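Local structure of 11S globulin (Wrightia tinctoria, 5WXU) at residues Asn319-Ser332 and Thr407-Leu419. The protein probably serves as a seed storage protein, a hexameric nutrient reservoir of the 11S globulin family, and binds the plant hormone auxin. Numbering follows the deposited sequence.
Sequences NSYNLPILRKLQLS and TVKTNDRAKATAL. With PO4 (phosphate ion), chain O.
The guanidinium of Arg413 is sandwiched between Arg327 and Tyr321. Over one face lies Arg327, its own guanidinium stacked nearly parallel (planes 17° apart) with NH1 above the centre, 3.4 Å from Arg413 CZ. The opposite face rests on the Tyr321 ring in a cation-pi stack, centres 4.0 Å apart and offset toward the hydroxyl-bearing rim, with Arg413 CZ nearest Tyr321 CZ. At the Arg413 edge, NE donates to Ser320 OG (2.9 Å) and NH2 to a water that also bonds Ser320 O, so the group is fixed in rotation as well as held flat. An extended chain from CG to NE carries it across Ser320 to the ring. In one of two modelled conformers of Asp412, and to that extent doubtfully, Ser320 OG in turn donates to the anti lone pair of OD2, bridging Arg413 and the carboxylate. In that conformer the same oxygen lies at the edge of the Arg327 guanidinium in a long salt bridge (NH1 to OD2, 3.6 Å), and its negative charge may ease the close approach of the two arginines. A phosphate ion, probably from the crystallisation liquor, sits at the Tyr321 ring edge; Lys415 NZ grips its O2 (2.7 Å), and Thr289 of a second subunit also binds it. Beyond this stack, Ser332 and Lys409 form an antiparallel hydrogen-bonded pair, with Lys409 N to Ser332 O at 2.8 Å. Ser332 OG, placed beside its own backbone N (chi1 -58°), receives Ala414 N almost straight on (174°), tying down the turn leaving strand 402-409; its bond to Asn411 O is improbably short and doubtful in detail. The contact thus joins helix 325-329 and its flanking turns to the end of that strand, where strands 332-338 and 402-409 pair in one antiparallel sheet of the C-terminal cupin beta-barrel, a fold 11S globulins carry twice per chain.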
ATOM      1  N   ASN B 319      11.601 -12.155  10.093  1.00 17.07           N
ATOM      2  CA  ASN B 319      11.244 -10.831   9.628  1.00 15.86           C
ATOM      3  C   ASN B 319       9.783 -10.887   9.116  1.00 15.33           C
ATOM      4  O   ASN B 319       9.073 -11.874   9.341  1.00 16.27           O
ATOM      5  CB  ASN B 319      12.169 -10.358   8.451  1.00 16.79           C
ATOM      6  CG  ASN B 319      12.270 -11.398   7.358  1.00 20.96           C
ATOM      7  OD1 ASN B 319      11.235 -11.859   6.763  1.00 20.55           O
ATOM      8  ND2 ASN B 319      13.523 -11.891   7.163  1.00 25.95           N
ATOM      9  N   SER B 320       9.364  -9.771   8.576  1.00 15.92           N
ATOM     10  CA  SER B 320       7.977  -9.637   8.143  1.00 15.61           C
ATOM     11  C   SER B 320       7.548 -10.534   6.977  1.00 17.94           C
ATOM     12  O   SER B 320       6.389 -10.639   6.698  1.00 19.99           O
ATOM     13  CB  SER B 320       7.622  -8.195   7.939  1.00 17.42           C
ATOM     14  OG  SER B 320       8.466  -7.599   6.982  1.00 19.68           O
ATOM     15  N   TYR B 321       8.461 -11.249   6.361  1.00 17.21           N
ATOM     16  CA  TYR B 321       8.078 -12.304   5.422  1.00 16.98           C
ATOM     17  C   TYR B 321       7.677 -13.618   6.111  1.00 18.53           C
ATOM     18  O   TYR B 321       7.246 -14.588   5.485  1.00 19.20           O
ATOM     19  CB  TYR B 321       9.156 -12.555   4.402  1.00 18.94           C
ATOM     20  CG  TYR B 321       9.359 -11.443   3.448  1.00 19.31           C
ATOM     21  CD1 TYR B 321       8.420 -11.171   2.464  1.00 29.93           C
ATOM     22  CD2 TYR B 321      10.532 -10.745   3.431  1.00 21.76           C
ATOM     23  CE1 TYR B 321       8.637 -10.159   1.546  1.00 30.76           C
ATOM     24  CE2 TYR B 321      10.763  -9.733   2.523  1.00 22.49           C
ATOM     25  CZ  TYR B 321       9.818  -9.460   1.573  1.00 27.73           C
ATOM     26  OH  TYR B 321      10.037  -8.434   0.657  1.00 29.93           O
ATOM     27  N   ASN B 322       7.848 -13.657   7.435  1.00 17.67           N
ATOM     28  CA  ASN B 322       7.585 -14.773   8.309  1.00 19.88           C
ATOM     29  C   ASN B 322       6.471 -14.407   9.263  1.00 20.29           C
ATOM     30  O   ASN B 322       5.479 -15.073   9.367  1.00 20.87           O
ATOM     31  CB  ASN B 322       8.853 -15.227   9.125  1.00 23.42           C
ATOM     32  CG  ASN B 322      10.136 -15.269   8.283  1.00 34.52           C
ATOM     33  OD1 ASN B 322      11.291 -14.792   8.688  1.00 29.32           O
ATOM     34  ND2 ASN B 322       9.980 -15.847   7.078  1.00 33.08           N
ATOM     35  N   LEU B 323       6.651 -13.319   9.972  1.00 17.93           N
ATOM     36  CA  LEU B 323       5.739 -12.935  11.018  1.00 17.78           C
ATOM     37  C   LEU B 323       5.201 -11.542  10.688  1.00 19.20           C
ATOM     38  O   LEU B 323       5.887 -10.554  10.852  1.00 18.28           O
ATOM     39  CB  LEU B 323       6.503 -12.910  12.372  1.00 17.75           C
ATOM     40  CG  LEU B 323       5.800 -12.501  13.669  1.00 19.34           C
ATOM     41  CD1 LEU B 323       4.589 -13.371  13.874  1.00 21.26           C
ATOM     42  CD2 LEU B 323       6.736 -12.477  14.843  1.00 20.51           C
ATOM     43  N   PRO B 324       3.909 -11.427  10.310  1.00 18.48           N
ATOM     44  CA  PRO B 324       3.384 -10.209   9.753  1.00 18.13           C
ATOM     45  C   PRO B 324       3.442  -8.985  10.595  1.00 16.89           C
ATOM     46  O   PRO B 324       3.723  -7.903  10.089  1.00 16.60           O
ATOM     47  CB  PRO B 324       1.899 -10.557   9.398  1.00 18.46           C
ATOM     48  CG  PRO B 324       1.883 -11.979   9.338  1.00 19.46           C
ATOM     49  CD  PRO B 324       3.020 -12.567  10.097  1.00 19.86           C
ATOM     50  N   ILE B 325       3.233  -9.146  11.904  1.00 14.77           N
ATOM     51  CA  ILE B 325       3.207  -7.986  12.840  1.00 15.23           C
ATOM     52  C   ILE B 325       4.542  -7.228  12.885  1.00 14.45           C
ATOM     53  O   ILE B 325       4.583  -6.046  13.199  1.00 14.80           O
ATOM     54  CB  ILE B 325       2.754  -8.411  14.254  1.00 16.35           C
ATOM     55  CG1 ILE B 325       2.329  -7.185  15.054  1.00 16.26           C
ATOM     56  CG2 ILE B 325       3.760  -9.303  14.929  1.00 17.85           C
ATOM     57  CD1 ILE B 325       1.719  -7.554  16.407  1.00 16.96           C
ATOM     58  N   LEU B 326       5.607  -7.908  12.497  1.00 13.66           N
ATOM     59  CA  LEU B 326       6.911  -7.237  12.401  1.00 15.23           C
ATOM     60  C   LEU B 326       6.980  -6.110  11.412  1.00 15.79           C
ATOM     61  O   LEU B 326       7.750  -5.185  11.576  1.00 16.39           O
ATOM     62  CB  LEU B 326       8.024  -8.227  12.113  1.00 16.17           C
ATOM     63  CG  LEU B 326       8.324  -9.304  13.188  1.00 16.88           C
ATOM     64  CD1 LEU B 326       9.427 -10.246  12.780  1.00 16.75           C
ATOM     65  CD2 LEU B 326       8.630  -8.701  14.569  1.00 17.78           C
ATOM     66  N   ARG B 327       6.122  -6.141  10.382  1.00 16.98           N
ATOM     67  CA  ARG B 327       6.086  -5.039   9.439  1.00 18.45           C
ATOM     68  C   ARG B 327       5.634  -3.754  10.099  1.00 19.16           C
ATOM     69  O   ARG B 327       6.244  -2.726   9.911  1.00 18.20           O
ATOM     70  CB  ARG B 327       5.124  -5.392   8.301  1.00 21.85           C
ATOM     71  CG  ARG B 327       4.952  -4.346   7.233  1.00 26.72           C
ATOM     72  CD  ARG B 327       6.097  -4.374   6.314  1.00 31.44           C
ATOM     73  NE  ARG B 327       5.896  -3.545   5.137  1.00 42.39           N
ATOM     74  CZ  ARG B 327       6.890  -3.158   4.345  1.00 46.06           C
ATOM     75  NH1 ARG B 327       8.141  -3.524   4.609  1.00 51.12           N
ATOM     76  NH2 ARG B 327       6.645  -2.383   3.300  1.00 49.97           N
ATOM     77  N   LYS B 328       4.624  -3.817  10.965  1.00 16.60           N
ATOM     78  CA  LYS B 328       4.085  -2.648  11.714  1.00 21.04           C
ATOM     79  C   LYS B 328       5.123  -2.176  12.743  1.00 19.79           C
ATOM     80  O   LYS B 328       5.349  -0.970  12.924  1.00 18.92           O
ATOM     81  CB  LYS B 328       2.834  -3.123  12.473  1.00 25.02           C
ATOM     82  CG  LYS B 328       2.194  -2.219  13.551  1.00 33.76           C
ATOM     83  CD  LYS B 328       1.052  -2.979  14.261  1.00 39.68           C
ATOM     84  CE  LYS B 328       0.529  -2.290  15.531  1.00 45.24           C
ATOM     85  NZ  LYS B 328      -0.282  -1.062  15.251  1.00 51.14           N
ATOM     86  N   LEU B 329       5.788  -3.143  13.347  1.00 16.54           N
ATOM     87  CA  LEU B 329       6.738  -2.855  14.434  1.00 17.44           C
ATOM     88  C   LEU B 329       8.108  -2.379  13.982  1.00 16.96           C
ATOM     89  O   LEU B 329       8.860  -1.815  14.789  1.00 18.35           O
ATOM     90  CB  LEU B 329       6.824  -4.051  15.377  1.00 18.52           C
ATOM     91  CG  LEU B 329       5.545  -4.488  16.088  1.00 20.10           C
ATOM     92  CD1 LEU B 329       5.967  -5.572  17.071  1.00 22.13           C
ATOM     93  CD2 LEU B 329       4.882  -3.294  16.779  1.00 22.79           C
ATOM     94  N   GLN B 330       8.462  -2.651  12.730  1.00 17.54           N
ATOM     95  CA  GLN B 330       9.764  -2.285  12.135  1.00 18.07           C
ATOM     96  C   GLN B 330      10.904  -2.904  12.967  1.00 18.36           C
ATOM     97  O   GLN B 330      11.882  -2.255  13.265  1.00 17.66           O
ATOM     98  CB  GLN B 330       9.920  -0.765  12.068  1.00 19.12           C
ATOM     99  CG  GLN B 330       8.671  -0.161  11.407  1.00 21.62           C
ATOM    100  CD  GLN B 330       8.933   1.204  10.843  1.00 23.74           C
ATOM    101  OE1 GLN B 330       9.680   1.964  11.410  1.00 24.47           O
ATOM    102  NE2 GLN B 330       8.282   1.525   9.721  1.00 26.71           N
ATOM    103  N   LEU B 331      10.754  -4.185  13.260  1.00 15.88           N
ATOM    104  CA  LEU B 331      11.789  -4.980  13.946  1.00 16.53           C
ATOM    105  C   LEU B 331      11.950  -6.328  13.251  1.00 15.57           C
ATOM    106  O   LEU B 331      11.014  -6.808  12.537  1.00 16.63           O
ATOM    107  CB  LEU B 331      11.363  -5.177  15.402  1.00 16.98           C
ATOM    108  CG  LEU B 331      11.325  -3.926  16.282  1.00 17.31           C
ATOM    109  CD1 LEU B 331      10.558  -4.264  17.552  1.00 17.89           C
ATOM    110  CD2 LEU B 331      12.734  -3.487  16.671  1.00 19.14           C
ATOM    111  N   SER B 332      13.135  -6.932  13.471  1.00 14.56           N
ATOM    112  CA  SER B 332      13.482  -8.232  12.923  1.00 16.04           C
ATOM    113  C   SER B 332      14.289  -8.950  14.006  1.00 16.27           C
ATOM    114  O   SER B 332      14.841  -8.293  14.887  1.00 17.28           O
ATOM    115  CB  SER B 332      14.451  -8.086  11.719  1.00 16.40           C
ATOM    116  OG  SER B 332      14.005  -7.318  10.635  1.00 27.27           O
ATOM    117  N   THR B 407      19.621 -12.184  18.021  1.00 18.00           N
ATOM    118  CA  THR B 407      19.843 -10.794  17.639  1.00 17.38           C
ATOM    119  C   THR B 407      18.554 -10.154  17.271  1.00 15.93           C
ATOM    120  O   THR B 407      17.716 -10.786  16.650  1.00 17.69           O
ATOM    121  CB  THR B 407      20.825 -10.709  16.495  1.00 18.92           C
ATOM    122  OG1 THR B 407      22.060 -11.328  16.924  1.00 23.21           O
ATOM    123  CG2 THR B 407      21.125  -9.374  16.131  1.00 20.13           C
ATOM    124  N   VAL B 408      18.374  -8.955  17.782  1.00 15.46           N
ATOM    125  CA  VAL B 408      17.205  -8.083  17.442  1.00 15.67           C
ATOM    126  C   VAL B 408      17.764  -7.015  16.578  1.00 16.52           C
ATOM    127  O   VAL B 408      18.801  -6.402  16.893  1.00 17.01           O
ATOM    128  CB  VAL B 408      16.605  -7.485  18.713  1.00 16.45           C
ATOM    129  CG1 VAL B 408      15.547  -6.405  18.345  1.00 16.63           C
ATOM    130  CG2 VAL B 408      16.000  -8.615  19.494  1.00 17.15           C
ATOM    131  N   LYS B 409      17.047  -6.671  15.475  1.00 16.39           N
ATOM    132  CA  LYS B 409      17.554  -5.615  14.582  1.00 15.23           C
ATOM    133  C   LYS B 409      16.481  -4.580  14.399  1.00 15.17           C
ATOM    134  O   LYS B 409      15.281  -4.918  14.387  1.00 15.27           O
ATOM    135  CB  LYS B 409      18.008  -6.154  13.233  1.00 17.16           C
ATOM    136  CG  LYS B 409      19.223  -7.061  13.319  1.00 21.35           C
ATOM    137  CD  LYS B 409      19.734  -7.479  11.970  1.00 24.38           C
ATOM    138  CE  LYS B 409      20.820  -8.528  12.197  1.00 28.12           C
ATOM    139  NZ  LYS B 409      21.661  -8.646  10.966  1.00 32.17           N
ATOM    140  N   THR B 410      16.900  -3.316  14.299  1.00 16.21           N
ATOM    141  CA  THR B 410      15.958  -2.166  14.343  1.00 16.89           C
ATOM    142  C   THR B 410      15.403  -1.790  12.944  1.00 17.26           C
ATOM    143  O   THR B 410      15.277  -0.597  12.587  1.00 19.73           O
ATOM    144  CB  THR B 410      16.578  -0.930  14.977  1.00 16.21           C
ATOM    145  OG1 THR B 410      17.776  -0.553  14.274  1.00 17.72           O
ATOM    146  CG2 THR B 410      16.955  -1.121  16.378  1.00 18.23           C
ATOM    147  N   ASN B 411      15.006  -2.808  12.232  1.00 18.74           N
ATOM    148  CA  ASN B 411      14.231  -2.542  11.042  1.00 23.03           C
ATOM    149  C   ASN B 411      13.487  -3.829  10.673  1.00 21.41           C
ATOM    150  O   ASN B 411      13.873  -4.947  10.938  1.00 22.39           O
ATOM    151  CB  ASN B 411      15.131  -1.998   9.900  1.00 25.16           C
ATOM    152  CG  ASN B 411      14.458  -0.851   9.103  1.00 29.86           C
ATOM    153  OD1 ASN B 411      13.230  -0.574   9.260  1.00 32.25           O
ATOM    154  ND2 ASN B 411      15.260  -0.160   8.274  1.00 32.28           N
ATOM    155  N   ASP B 412      12.366  -3.644  10.043  1.00 23.40           N
ATOM    156  CA  ASP B 412      11.884  -4.897   9.548  0.50 24.07           C
ATOM    157  C   ASP B 412      12.688  -5.026   8.224  1.00 22.52           C
ATOM    158  O   ASP B 412      13.396  -4.071   7.670  1.00 27.48           O
ATOM    159  CB  ASP B 412      10.368  -5.178   9.551  0.50 25.40           C
ATOM    160  CG  ASP B 412       9.669  -4.428   8.529  0.50 24.37           C
ATOM    161  OD1 ASP B 412       9.953  -3.214   8.555  0.50 24.97           O
ATOM    162  OD2 ASP B 412       8.896  -5.043   7.733  0.50 21.01           O
ATOM    163  N   ARG B 413      12.724  -6.245   7.881  1.00 20.74           N
ATOM    164  CA  ARG B 413      13.527  -6.696   6.772  1.00 18.36           C
ATOM    165  C   ARG B 413      14.960  -6.208   6.827  1.00 18.79           C
ATOM    166  O   ARG B 413      15.536  -5.772   5.824  1.00 17.55           O
ATOM    167  CB  ARG B 413      12.857  -6.376   5.422  1.00 20.51           C
ATOM    168  CG  ARG B 413      11.460  -7.049   5.339  1.00 22.95           C
ATOM    169  CD  ARG B 413      10.726  -6.646   4.083  1.00 25.93           C
ATOM    170  NE  ARG B 413       9.334  -6.970   4.237  1.00 33.72           N
ATOM    171  CZ  ARG B 413       8.395  -6.663   3.356  1.00 38.73           C
ATOM    172  NH1 ARG B 413       8.719  -6.071   2.214  1.00 38.48           N
ATOM    173  NH2 ARG B 413       7.136  -6.992   3.623  1.00 42.79           N
ATOM    174  N   ALA B 414      15.536  -6.296   8.028  1.00 19.01           N
ATOM    175  CA  ALA B 414      16.918  -5.959   8.218  1.00 20.35           C
ATOM    176  C   ALA B 414      17.797  -6.873   7.332  1.00 21.15           C
ATOM    177  O   ALA B 414      17.580  -8.045   7.237  1.00 23.27           O
ATOM    178  CB  ALA B 414      17.269  -6.122   9.657  1.00 22.66           C
ATOM    179  N   LYS B 415      18.785  -6.282   6.682  1.00 20.47           N
ATOM    180  CA  LYS B 415      19.659  -7.036   5.787  1.00 23.33           C
ATOM    181  C   LYS B 415      21.096  -6.657   6.111  1.00 21.01           C
ATOM    182  O   LYS B 415      21.347  -5.565   6.655  1.00 24.97           O
ATOM    183  CB  LYS B 415      19.384  -6.725   4.344  1.00 23.51           C
ATOM    184  CG  LYS B 415      18.194  -7.487   3.768  1.00 26.83           C
ATOM    185  CD  LYS B 415      17.766  -6.906   2.412  1.00 29.15           C
ATOM    186  CE  LYS B 415      16.993  -5.587   2.502  1.00 31.61           C
ATOM    187  NZ  LYS B 415      15.594  -5.605   3.064  1.00 30.68           N
ATOM    188  N   ALA B 416      21.969  -7.595   5.830  1.00 21.11           N
ATOM    189  CA  ALA B 416      23.382  -7.404   6.082  1.00 19.60           C
ATOM    190  C   ALA B 416      24.058  -7.523   4.732  1.00 19.55           C
ATOM    191  O   ALA B 416      23.513  -8.096   3.774  1.00 21.34           O
ATOM    192  CB  ALA B 416      23.880  -8.431   7.024  1.00 23.02           C
ATOM    193  N   THR B 417      25.255  -6.979   4.666  1.00 17.69           N
ATOM    194  CA  THR B 417      26.053  -7.033   3.430  1.00 17.40           C
ATOM    195  C   THR B 417      27.349  -7.787   3.795  1.00 18.32           C
ATOM    196  O   THR B 417      28.012  -7.462   4.802  1.00 18.85           O
ATOM    197  CB  THR B 417      26.348  -5.644   2.912  1.00 20.03           C
ATOM    198  OG1 THR B 417      25.107  -4.973   2.554  1.00 19.93           O
ATOM    199  CG2 THR B 417      27.235  -5.732   1.718  1.00 19.95           C
ATOM    200  N   ALA B 418      27.633  -8.842   3.042  1.00 17.57           N
ATOM    201  CA  ALA B 418      28.771  -9.706   3.274  1.00 18.03           C
ATOM    202  C   ALA B 418      30.007  -9.197   2.522  1.00 16.82           C
ATOM    203  O   ALA B 418      29.948  -8.728   1.348  1.00 18.58           O
ATOM    204  CB  ALA B 418      28.448 -11.121   2.842  1.00 17.94           C
ATOM    205  N   LEU B 419      31.145  -9.401   3.159  1.00 17.34           N
ATOM    206  CA  LEU B 419      32.446  -9.180   2.561  1.00 18.75           C
ATOM    207  C   LEU B 419      33.162 -10.468   2.128  1.00 18.89           C
ATOM    208  O   LEU B 419      34.244 -10.404   1.530  1.00 22.14           O
ATOM    209  CB  LEU B 419      33.313  -8.438   3.585  1.00 20.14           C
ATOM    210  CG  LEU B 419      33.023  -6.941   3.739  1.00 20.55           C
ATOM    211  CD1 LEU B 419      33.632  -6.437   5.010  1.00 19.41           C
ATOM    212  CD2 LEU B 419      33.638  -6.254   2.523  1.00 21.31           C
TER
HETATM  213  P   PO4 O 502      13.235  -6.989   0.712  1.00 34.01           P
HETATM  214  O1  PO4 O 502      11.764  -6.749   0.989  1.00 30.81           O
HETATM  215  O2  PO4 O 502      14.039  -7.423   1.892  1.00 32.08           O
HETATM  216  O3  PO4 O 502      13.124  -8.103  -0.335  1.00 43.52           O
HETATM  217  O4  PO4 O 502      13.774  -5.679   0.143  1.00 40.18           O
HETATM  218  O   HOH W   1      15.734  -9.656   8.397  1.00 25.65           O
HETATM  219  O   HOH W   2       5.252  -8.576   5.253  1.00 43.92           O
HETATM  220  O   HOH W   3      12.566   1.444  10.978  1.00 34.17           O